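Local atomic coordinates of halocarboxylic acid dehalogenase DehI (PDB entry 3BJX), a protein that probably hydrolyses the carbon-halogen bond of 2-haloalkanoic acids, as a Group I alpha-haloacid dehalogenase. Residues K117-L122 with C297-E302. Sequence-based numbering, arbitrary orientation.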
loop_
_atom_site.group_PDB
_atom_site.type_symbol
_atom_site.label_atom_id
_atom_site.label_comp_id
_atom_site.label_asym_id
_atom_site.label_seq_id
_atom_site.Cartn_x
_atom_site.Cartn_y
_atom_site.Cartn_z
ATOM N N LYS A 117 9.024 23.278 22.417
ATOM C CA LYS A 117 8.210 23.506 21.243
ATOM C C LYS A 117 8.203 22.295 20.323
ATOM O O LYS A 117 7.161 21.951 19.790
ATOM C CB LYS A 117 8.665 24.763 20.514
ATOM C CG LYS A 117 8.555 26.032 21.346
ATOM C CD LYS A 117 7.266 26.023 22.107
ATOM C CE LYS A 117 7.019 27.337 22.772
ATOM N NZ LYS A 117 5.593 27.370 23.203
ATOM N N VAL A 118 9.365 21.652 20.154
ATOM C CA VAL A 118 9.502 20.405 19.369
ATOM C C VAL A 118 8.656 19.311 20.048
ATOM O O VAL A 118 7.752 18.752 19.439
ATOM C CB VAL A 118 11.014 19.992 19.224
ATOM C CG1 VAL A 118 11.190 18.570 18.670
ATOM C CG2 VAL A 118 11.810 21.042 18.384
ATOM N N ARG A 119 8.933 19.056 21.322
ATOM C CA ARG A 119 8.148 18.166 22.196
ATOM C C ARG A 119 6.610 18.325 22.114
ATOM O O ARG A 119 5.891 17.323 22.099
ATOM C CB ARG A 119 8.636 18.335 23.660
ATOM C CG ARG A 119 7.858 17.548 24.688
ATOM C CD ARG A 119 8.383 17.737 26.085
ATOM N NE ARG A 119 9.706 17.140 26.289
ATOM C CZ ARG A 119 10.816 17.842 26.513
ATOM N NH1 ARG A 119 10.770 19.165 26.563
ATOM N NH2 ARG A 119 11.977 17.229 26.688
ATOM N N ARG A 120 6.117 19.566 22.089
ATOM C CA ARG A 120 4.672 19.840 22.041
ATOM C C ARG A 120 4.070 19.261 20.772
ATOM O O ARG A 120 2.982 18.668 20.800
ATOM C CB ARG A 120 4.375 21.348 22.125
ATOM C CG ARG A 120 4.665 21.982 23.502
ATOM C CD ARG A 120 4.273 23.476 23.617
ATOM N NE ARG A 120 2.855 23.679 23.969
ATOM C CZ ARG A 120 1.952 24.260 23.174
ATOM N NH1 ARG A 120 2.303 24.698 21.961
ATOM N NH2 ARG A 120 0.689 24.403 23.579
ATOM N N VAL A 121 4.793 19.459 19.674
ATOM C CA VAL A 121 4.483 18.942 18.342
ATOM C C VAL A 121 4.574 17.419 18.320
ATOM O O VAL A 121 3.644 16.731 17.888
ATOM C CB VAL A 121 5.476 19.552 17.275
ATOM C CG1 VAL A 121 5.404 18.804 15.915
ATOM C CG2 VAL A 121 5.251 21.064 17.127
ATOM N N LEU A 122 5.695 16.884 18.798
ATOM C CA LEU A 122 5.859 15.438 18.844
ATOM C C LEU A 122 4.679 14.778 19.595
ATOM O O LEU A 122 4.122 13.776 19.122
ATOM C CB LEU A 122 7.225 15.050 19.433
ATOM C CG LEU A 122 8.526 15.362 18.669
ATOM C CD1 LEU A 122 9.747 15.138 19.575
ATOM C CD2 LEU A 122 8.655 14.536 17.403
ATOM N N CYS A 297 13.811 8.910 22.063
ATOM C CA CYS A 297 15.191 9.358 22.090
ATOM C C CYS A 297 15.295 10.653 22.844
ATOM O O CYS A 297 16.360 10.974 23.355
ATOM C CB CYS A 297 15.722 9.575 20.682
ATOM S SG CYS A 297 16.088 8.071 19.764
ATOM N N LEU A 298 14.185 11.392 22.919
ATOM C CA LEU A 298 14.148 12.668 23.623
ATOM C C LEU A 298 13.820 12.519 25.111
ATOM O O LEU A 298 14.555 13.038 25.951
ATOM C CB LEU A 298 13.169 13.641 22.960
ATOM C CG LEU A 298 13.253 15.101 23.439
ATOM C CD1 LEU A 298 14.560 15.743 22.996
ATOM C CD2 LEU A 298 12.047 15.939 22.978
ATOM N N ASP A 299 12.728 11.812 25.413
ATOM C CA ASP A 299 12.148 11.770 26.759
ATOM C C ASP A 299 12.131 10.382 27.414
ATOM O O ASP A 299 11.799 10.272 28.596
ATOM C CB ASP A 299 10.695 12.252 26.723
ATOM C CG ASP A 299 10.549 13.715 26.377
ATOM O OD1 ASP A 299 11.513 14.515 26.474
ATOM O OD2 ASP A 299 9.423 14.071 26.001
ATOM N N GLY A 300 12.418 9.326 26.651
ATOM C CA GLY A 300 12.335 7.969 27.179
ATOM C C GLY A 300 11.047 7.225 26.854
ATOM O O GLY A 300 10.120 7.781 26.255
ATOM N N ALA A 301 10.994 5.965 27.276
ATOM C CA ALA A 301 9.980 5.026 26.814
ATOM C C ALA A 301 8.614 5.243 27.414
ATOM O O ALA A 301 7.611 4.907 26.791
ATOM C CB ALA A 301 10.434 3.600 27.062
ATOM N N GLU A 302 8.563 5.758 28.637
ATOM C CA GLU A 302 7.281 5.932 29.305
ATOM C C GLU A 302 6.599 7.189 28.811
ATOM O O GLU A 302 5.397 7.186 28.536
ATOM C CB GLU A 302 7.432 5.965 30.819
ATOM C CG GLU A 302 6.087 5.939 31.494
ATOM C CD GLU A 302 6.159 6.073 32.993
ATOM O OE1 GLU A 302 6.107 5.023 33.680
ATOM O OE2 GLU A 302 6.254 7.224 33.478
#
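R119 and L298 are the closest backbone points of the two segments, their CA atoms 8.3 Å apart, so side chains alone bridge helix 112-143 and the C-terminal end of helix 267-299. The main link is a salt bridge between R119 and D299. It joins two long helices of a chain that has helices and no strands. R119 runs extended from its helix, with CG anti to the backbone N (chi1 176°), and bends only at chi3. That bend turns the NE side of the guanidinium to the carboxylate. The grip is side-on and bidentate. NE of R119 gives its hydrogen to OD2 of D299 at 3.1 Å. NH2 of R119 gives one to OD1 of D299 at 2.8 Å. Both oxygens use their syn lone pairs, and the two planes lie only 15° apart. A weak third bond joins NE of R119 to OD1 of D299. OD2 of D299 also bonds the hydroxyl of Y123, one turn further along the arginine's own helix. NH1 of R119 turns to E116 in a second salt bridge.

L298 packs against one face of the R119 guanidinium, with its CD2 3.9 Å from NH2 of R119. The same methyl of L298 meets CD1 of L122 at 4.2 Å, a light apolar touch. L122 also touches I291, I294 and T295 of helix 267-299, and L298 packs on L101 and K102.

G300 follows D299 with positive phi, where the chain leaves the long helix, and sits at the N-cap position of helix 301-305. D299 is therefore the last helical residue before the turn, and its carboxylate ties that end to helix 112-143. The two in-plane bonds should fix the rotation of the guanidinium against the carboxylate. E116 and D299 probably stabilise the charge of R119 and offset the nearby like charge of K102, while the bond to Y123 should help fix the carboxylate's rotation.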